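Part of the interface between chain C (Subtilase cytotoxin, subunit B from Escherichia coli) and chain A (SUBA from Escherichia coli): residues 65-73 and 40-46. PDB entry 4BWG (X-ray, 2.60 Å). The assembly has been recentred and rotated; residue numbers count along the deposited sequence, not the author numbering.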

# COMPACT_ATOMS: atom_id res chain seq x y z
N LEU C 65 -4.33 -9.48 -5.78
CA LEU C 65 -4.15 -8.89 -4.46
C LEU C 65 -3.91 -7.39 -4.57
O LEU C 65 -4.44 -6.62 -3.75
CB LEU C 65 -3.04 -9.59 -3.66
CG LEU C 65 -2.84 -9.08 -2.21
CD1 LEU C 65 -4.10 -9.25 -1.38
CD2 LEU C 65 -1.67 -9.77 -1.55
N TYR C 66 -3.15 -6.97 -5.60
CA TYR C 66 -2.90 -5.56 -5.88
C TYR C 66 -4.23 -4.82 -6.17
O TYR C 66 -4.50 -3.78 -5.58
CB TYR C 66 -1.92 -5.38 -7.06
CG TYR C 66 -1.66 -3.92 -7.32
CD1 TYR C 66 -0.87 -3.15 -6.44
CD2 TYR C 66 -2.32 -3.25 -8.36
CE1 TYR C 66 -0.74 -1.77 -6.59
CE2 TYR C 66 -2.13 -1.87 -8.55
CZ TYR C 66 -1.32 -1.14 -7.67
OH TYR C 66 -1.24 0.22 -7.73
N PHE C 67 -5.04 -5.34 -7.06
CA PHE C 67 -6.30 -4.71 -7.44
C PHE C 67 -7.32 -4.74 -6.31
O PHE C 67 -8.15 -3.81 -6.21
CB PHE C 67 -6.86 -5.40 -8.67
CG PHE C 67 -6.12 -5.09 -9.95
CD1 PHE C 67 -5.51 -3.83 -10.14
CD2 PHE C 67 -6.13 -5.98 -11.01
CE1 PHE C 67 -4.90 -3.52 -11.37
CE2 PHE C 67 -5.52 -5.66 -12.23
CZ PHE C 67 -4.91 -4.43 -12.41
N TYR C 68 -7.27 -5.79 -5.43
CA TYR C 68 -8.08 -5.84 -4.22
C TYR C 68 -7.71 -4.67 -3.34
O TYR C 68 -8.61 -4.06 -2.77
CB TYR C 68 -7.90 -7.17 -3.44
CG TYR C 68 -8.53 -7.16 -2.06
CD1 TYR C 68 -9.90 -7.20 -1.90
CD2 TYR C 68 -7.74 -7.05 -0.91
CE1 TYR C 68 -10.48 -7.14 -0.63
CE2 TYR C 68 -8.31 -7.02 0.36
CZ TYR C 68 -9.68 -7.04 0.49
OH TYR C 68 -10.26 -6.90 1.72
N THR C 69 -6.39 -4.38 -3.22
CA THR C 69 -5.87 -3.30 -2.39
C THR C 69 -6.33 -1.93 -2.90
O THR C 69 -6.86 -1.15 -2.11
CB THR C 69 -4.35 -3.38 -2.28
OG1 THR C 69 -3.98 -4.68 -1.83
CG2 THR C 69 -3.78 -2.32 -1.37
N THR C 70 -6.15 -1.64 -4.21
CA THR C 70 -6.49 -0.33 -4.74
C THR C 70 -8.02 -0.09 -4.78
O THR C 70 -8.50 1.04 -4.60
CB THR C 70 -5.87 -0.09 -6.14
OG1 THR C 70 -6.47 -0.95 -7.09
CG2 THR C 70 -4.38 -0.23 -6.14
N GLY C 71 -8.77 -1.14 -5.06
CA GLY C 71 -10.20 -1.01 -5.22
C GLY C 71 -10.57 -0.39 -6.57
O GLY C 71 -11.74 -0.08 -6.80
N GLN C 72 -9.60 -0.25 -7.49
CA GLN C 72 -9.82 0.26 -8.84
C GLN C 72 -10.71 -0.69 -9.64
O GLN C 72 -10.63 -1.90 -9.43
CB GLN C 72 -8.49 0.51 -9.57
CG GLN C 72 -7.74 -0.71 -10.05
CD GLN C 72 -6.35 -0.31 -10.43
OE1 GLN C 72 -5.42 -0.42 -9.61
NE2 GLN C 72 -6.15 0.02 -11.70
N PRO C 73 -11.51 -0.14 -10.58
CA PRO C 73 -12.37 -1.00 -11.41
C PRO C 73 -11.54 -1.80 -12.38
O PRO C 73 -10.63 -1.25 -13.00
CB PRO C 73 -13.28 -0.01 -12.13
CG PRO C 73 -12.53 1.28 -12.15
CD PRO C 73 -11.66 1.30 -10.94
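Chain A (40-46) TDKNTPV

The hydroxyl of Y66(C) sits between two acceptors of chain A, with OH 2.5 Å from N43(A) OD1, a very short separation, and 2.8 Å from D41(A) OD2. Both oxygens lie at the ring edge, near its plane, where a phenol hydroxyl can meet a partner; the geometry does not settle which of them receives its proton. Y66(C) reaches this site from within the helix: its CA-to-CB bond points sideways, but with chi1 in t the long ring carries its hydroxyl to chain A.

Chain A contributes residues 40-46 as an irregular segment without helix or strand. It runs past the last turn of a chain C helix, which enters this stretch from earlier in the chain and ends at T70(C), and then past the loop that follows. Along the path D41(A) and N43(A) meet the tyrosine, T44(A) comes opposite T70(C), and P45(A) lies over T70(C), G71(C) and Q72(C), so the two chains advance in the same general sense here. The CA atoms of T70(C) and T44(A) are the nearest pair, 4.5 Å apart; between Q72(C) CA and P45(A) CA the distance is 6.0 Å. D41(A) has phi/psi of -92/120, K42(A) and N43(A) adopt helix-like values of -68/-31 and -74/-25, and T44(A) and P45(A) return to extended ones. Within this bend N43(A) N donates to D41(A) OD1 at 2.9 Å, while the other carboxylate oxygen, OD2, faces the tyrosine. D41(A) and N43(A) both direct their CA-to-CB bonds toward chain C, whereas K42(A) between them has a sideways CA-to-CB bond and makes no contact.

At the helix end the carbonyl of T70(C) faces T44(A) and P45(A). Its O lies 3.1 Å from P45(A) CD and 3.5 Å from T44(A) CG2, and the methyl CG2 of T70(C) packs 3.7 Å from T44(A) OG1. The same carbonyl accepts a hydrogen bond from water 1, 2.8 Å from water O to T70(C) O; this water also donates to P45(A) O, again 2.8 Å from water O, and so bridges the two backbones.

G71(C) leaves the helical conformation with phi/psi of 75/10, a positive phi that by itself favours glycine, and its C lies 4.1 Å from P45(A) CD. The chain then extends at Q72(C), whose CA packs 3.7 Å from P45(A) CG. The turn is held from within: Q72(C) N donates to T70(C) OG1 at 3.2 Å, and T70(C) OG1 donates to Q72(C) OE1 at 2.8 Å. The OG1 to OE1 bond thus holds the glutamine side chain beside the helix end, and its OE1 rests 3.5 Å from N43(A) CB. Together the two stretches bury 312 Å², counting both sides, with the largest shares from T70(C) on one side and N43(A) on the other.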

# COMPACT_ATOMS: atom_id res chain seq x y z
N THR A 40 2.95 7.99 -2.68
CA THR A 40 1.53 7.75 -2.89
C THR A 40 1.28 6.97 -4.21
O THR A 40 2.01 7.15 -5.18
CB THR A 40 0.79 9.09 -2.85
OG1 THR A 40 1.15 9.86 -4.00
CG2 THR A 40 1.09 9.92 -1.57
N ASP A 41 0.23 6.11 -4.22
CA ASP A 41 -0.19 5.28 -5.34
C ASP A 41 -1.24 6.00 -6.18
O ASP A 41 -2.32 6.32 -5.70
CB ASP A 41 -0.78 3.96 -4.80
CG ASP A 41 -0.96 2.81 -5.78
OD1 ASP A 41 -1.36 3.06 -6.93
OD2 ASP A 41 -0.72 1.67 -5.38
N LYS A 42 -0.90 6.21 -7.47
CA LYS A 42 -1.75 6.91 -8.43
C LYS A 42 -3.03 6.12 -8.76
O LYS A 42 -4.05 6.69 -9.09
CB LYS A 42 -0.94 7.17 -9.73
CG LYS A 42 0.06 8.31 -9.67
CD LYS A 42 -0.32 9.48 -10.60
CE LYS A 42 0.82 10.38 -11.03
NZ LYS A 42 1.28 10.08 -12.42
N ASN A 43 -2.94 4.79 -8.72
CA ASN A 43 -4.00 3.89 -9.15
C ASN A 43 -5.18 3.81 -8.23
O ASN A 43 -6.26 3.46 -8.68
CB ASN A 43 -3.44 2.50 -9.34
CG ASN A 43 -2.17 2.41 -10.13
OD1 ASN A 43 -1.38 1.51 -9.86
ND2 ASN A 43 -1.98 3.27 -11.17
N THR A 44 -4.99 4.11 -6.96
CA THR A 44 -6.03 3.99 -5.96
C THR A 44 -7.10 5.07 -6.09
O THR A 44 -6.81 6.23 -5.81
CB THR A 44 -5.43 4.01 -4.54
OG1 THR A 44 -4.36 3.09 -4.47
CG2 THR A 44 -6.44 3.60 -3.49
N PRO A 45 -8.38 4.69 -6.36
CA PRO A 45 -9.46 5.69 -6.33
C PRO A 45 -9.65 6.23 -4.90
O PRO A 45 -9.99 5.50 -3.98
CB PRO A 45 -10.68 4.88 -6.80
CG PRO A 45 -10.15 3.68 -7.43
CD PRO A 45 -8.91 3.35 -6.70
N VAL A 46 -9.33 7.49 -4.71
CA VAL A 46 -9.42 8.15 -3.38
C VAL A 46 -10.42 9.26 -3.49
O VAL A 46 -10.24 10.14 -4.33
CB VAL A 46 -8.05 8.66 -2.88
CG1 VAL A 46 -8.21 9.48 -1.59
CG2 VAL A 46 -7.05 7.51 -2.69
O HOH W 1 -10.24 2.81 -3.39